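Local coordinates for NADP-dependent 2-hydroxyacid dehydrogenase (Rhizobium etli, PDB 4XCV), which binds NADPH and probably catalyses the NADP-dependent interconversion of 2-hydroxyacids and 2-oxoacids, as in D-isomer-specific 2-hydroxyacid dehydrogenases, at residues 242-245 with 246-250. Residues are numbered along the deposited sequence; the frame is centred on the assembly and turned at random.
Sequences TDIV and SAVRE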
ATOM      1  N   THR A 242     -14.077 -14.135 -18.740  1.00 16.57           N
ATOM      2  CA  THR A 242     -14.956 -13.444 -19.667  1.00 17.37           C
ATOM      3  C   THR A 242     -16.025 -12.631 -18.923  1.00 16.84           C
ATOM      4  O   THR A 242     -16.498 -11.593 -19.422  1.00 16.82           O
ATOM      5  CB  THR A 242     -15.498 -14.392 -20.722  1.00 18.94           C
ATOM      6  OG1 THR A 242     -16.046 -13.610 -21.797  1.00 21.01           O
ATOM      7  CG2 THR A 242     -16.515 -15.320 -20.128  1.00 19.19           C
ATOM      8  N   ASP A 243     -16.401 -13.069 -17.721  1.00 15.62           N
ATOM      9  CA  ASP A 243     -17.362 -12.334 -16.929  1.00 15.72           C
ATOM     10  C   ASP A 243     -16.716 -11.121 -16.268  1.00 15.03           C
ATOM     11  O   ASP A 243     -17.385 -10.114 -16.071  1.00 14.64           O
ATOM     12  CB  ASP A 243     -17.996 -13.200 -15.839  1.00 16.10           C
ATOM     13  CG  ASP A 243     -18.899 -14.299 -16.367  1.00 17.56           C
ATOM     14  OD1 ASP A 243     -19.161 -14.381 -17.607  1.00 19.03           O
ATOM     15  OD2 ASP A 243     -19.385 -15.093 -15.506  1.00 18.14           O
ATOM     16  N   ILE A 244     -15.437 -11.218 -15.903  1.00 14.36           N
ATOM     17  CA  ILE A 244     -14.710 -10.036 -15.417  1.00 14.10           C
ATOM     18  C   ILE A 244     -14.695  -8.982 -16.532  1.00 14.51           C
ATOM     19  O   ILE A 244     -14.994  -7.838 -16.310  1.00 14.65           O
ATOM     20  CB  ILE A 244     -13.279 -10.364 -14.969  1.00 13.66           C
ATOM     21  CG1 ILE A 244     -13.264 -11.405 -13.849  1.00 13.27           C
ATOM     22  CG2 ILE A 244     -12.569  -9.070 -14.601  1.00 13.69           C
ATOM     23  CD1 ILE A 244     -11.898 -11.956 -13.606  1.00 13.41           C
ATOM     24  N   VAL A 245     -14.330  -9.389 -17.749  1.00 14.51           N
ATOM     25  CA  VAL A 245     -14.276  -8.471 -18.864  1.00 15.25           C
ATOM     26  C   VAL A 245     -15.648  -7.790 -19.073  1.00 15.74           C
ATOM     27  O   VAL A 245     -15.733  -6.577 -19.197  1.00 16.07           O
ATOM     28  CB  VAL A 245     -13.831  -9.184 -20.154  1.00 15.96           C
ATOM     29  CG1 VAL A 245     -13.855  -8.254 -21.364  1.00 16.82           C
ATOM     30  CG2 VAL A 245     -12.430  -9.766 -19.997  1.00 15.79           C
ATOM     31  N   SER A 246     -16.718  -8.569 -19.147  1.00 15.88           N
ATOM     32  CA  SER A 246     -18.041  -7.996 -19.349  1.00 16.69           C
ATOM     33  C   SER A 246     -18.442  -7.063 -18.227  1.00 16.13           C
ATOM     34  O   SER A 246     -19.033  -6.025 -18.474  1.00 16.74           O
ATOM     35  CB  SER A 246     -19.067  -9.119 -19.528  1.00 17.57           C
ATOM     36  OG  SER A 246     -18.841  -9.821 -20.758  1.00 19.52           O
ATOM     37  N   ALA A 247     -18.132  -7.467 -16.993  1.00 15.00           N
ATOM     38  CA  ALA A 247     -18.522  -6.660 -15.818  1.00 15.09           C
ATOM     39  C   ALA A 247     -17.796  -5.322 -15.813  1.00 15.22           C
ATOM     40  O   ALA A 247     -18.405  -4.277 -15.466  1.00 15.14           O
ATOM     41  CB  ALA A 247     -18.277  -7.430 -14.533  1.00 14.67           C
ATOM     42  N   VAL A 248     -16.512  -5.303 -16.191  1.00 15.99           N
ATOM     43  CA  VAL A 248     -15.802  -4.026 -16.261  1.00 16.57           C
ATOM     44  C   VAL A 248     -16.334  -3.172 -17.399  1.00 17.92           C
ATOM     45  O   VAL A 248     -16.568  -1.989 -17.236  1.00 18.54           O
ATOM     46  CB  VAL A 248     -14.277  -4.215 -16.391  1.00 16.41           C
ATOM     47  CG1 VAL A 248     -13.587  -2.893 -16.638  1.00 17.11           C
ATOM     48  CG2 VAL A 248     -13.730  -4.844 -15.128  1.00 16.29           C
ATOM     49  N   ARG A 249     -16.574  -3.762 -18.560  1.00 18.71           N
ATOM     50  CA  ARG A 249     -17.064  -2.982 -19.678  1.00 20.78           C
ATOM     51  C   ARG A 249     -18.439  -2.412 -19.397  1.00 22.09           C
ATOM     52  O   ARG A 249     -18.760  -1.296 -19.857  1.00 23.89           O
ATOM     53  CB  ARG A 249     -17.134  -3.857 -20.918  1.00 21.85           C
ATOM     54  CG  ARG A 249     -15.783  -4.208 -21.469  1.00 22.70           C
ATOM     55  CD  ARG A 249     -15.937  -5.227 -22.580  1.00 24.37           C
ATOM     56  NE  ARG A 249     -16.873  -4.832 -23.619  1.00 26.33           N
ATOM     57  CZ  ARG A 249     -16.579  -4.097 -24.698  1.00 28.96           C
ATOM     58  NH1 ARG A 249     -15.368  -3.584 -24.864  1.00 30.78           N
ATOM     59  NH2 ARG A 249     -17.516  -3.848 -25.590  1.00 31.43           N
ATOM     60  N   GLU A 250     -19.305  -3.150 -18.724  1.00 22.13           N
ATOM     61  CA  GLU A 250     -20.623  -2.642 -18.481  1.00 24.34           C
ATOM     62  C   GLU A 250     -20.767  -1.789 -17.235  1.00 23.03           C
ATOM     63  O   GLU A 250     -21.825  -1.203 -16.992  1.00 24.67           O
ATOM     64  CB  GLU A 250     -21.687  -3.719 -18.641  1.00 28.12           C
ATOM     65  CG  GLU A 250     -21.827  -4.832 -17.657  1.00 31.18           C
ATOM     66  CD  GLU A 250     -22.855  -5.827 -18.211  1.00 35.59           C
ATOM     67  OE1 GLU A 250     -22.465  -6.793 -18.899  1.00 39.88           O
ATOM     68  OE2 GLU A 250     -24.065  -5.594 -18.031  1.00 42.25           O
TER
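S246 opens the second half of this helix by turning back on T242: its amide N donates to T242 O at 3.0 Å, and its OG, set beside its own backbone N (chi1 -68°), comes within 3.2 Å of the same T242 O. A247 repeats the i to i+4 step to D243, and its methyl CB rests 3.2 Å from D243 O. V248 N bonds to I244 O. V248 CG2, on the side of its backbone N, comes to 3.5 Å from I244 O, and the branch ends only loosely near the CG2 methyl of I244, 4.4 Å away. R249 N is held by V245 O at 3.0 Å. The arginine stem then runs alongside V245, with R249 CD 3.9 Å from V245 CG1 before the chain bends at chi3 (53°). E250 N donates to S246 O. D243, I244 and A247 pack on F216 of helix 213-216, and D243 OD2 accepts the amide of S213, while V245 touches L272 and V248 touches L275. Helix 241-250 links parallel strands 229-232 and 255-258 as the helix of a beta-alpha-beta unit in the Rossmann-type NAD-binding domain.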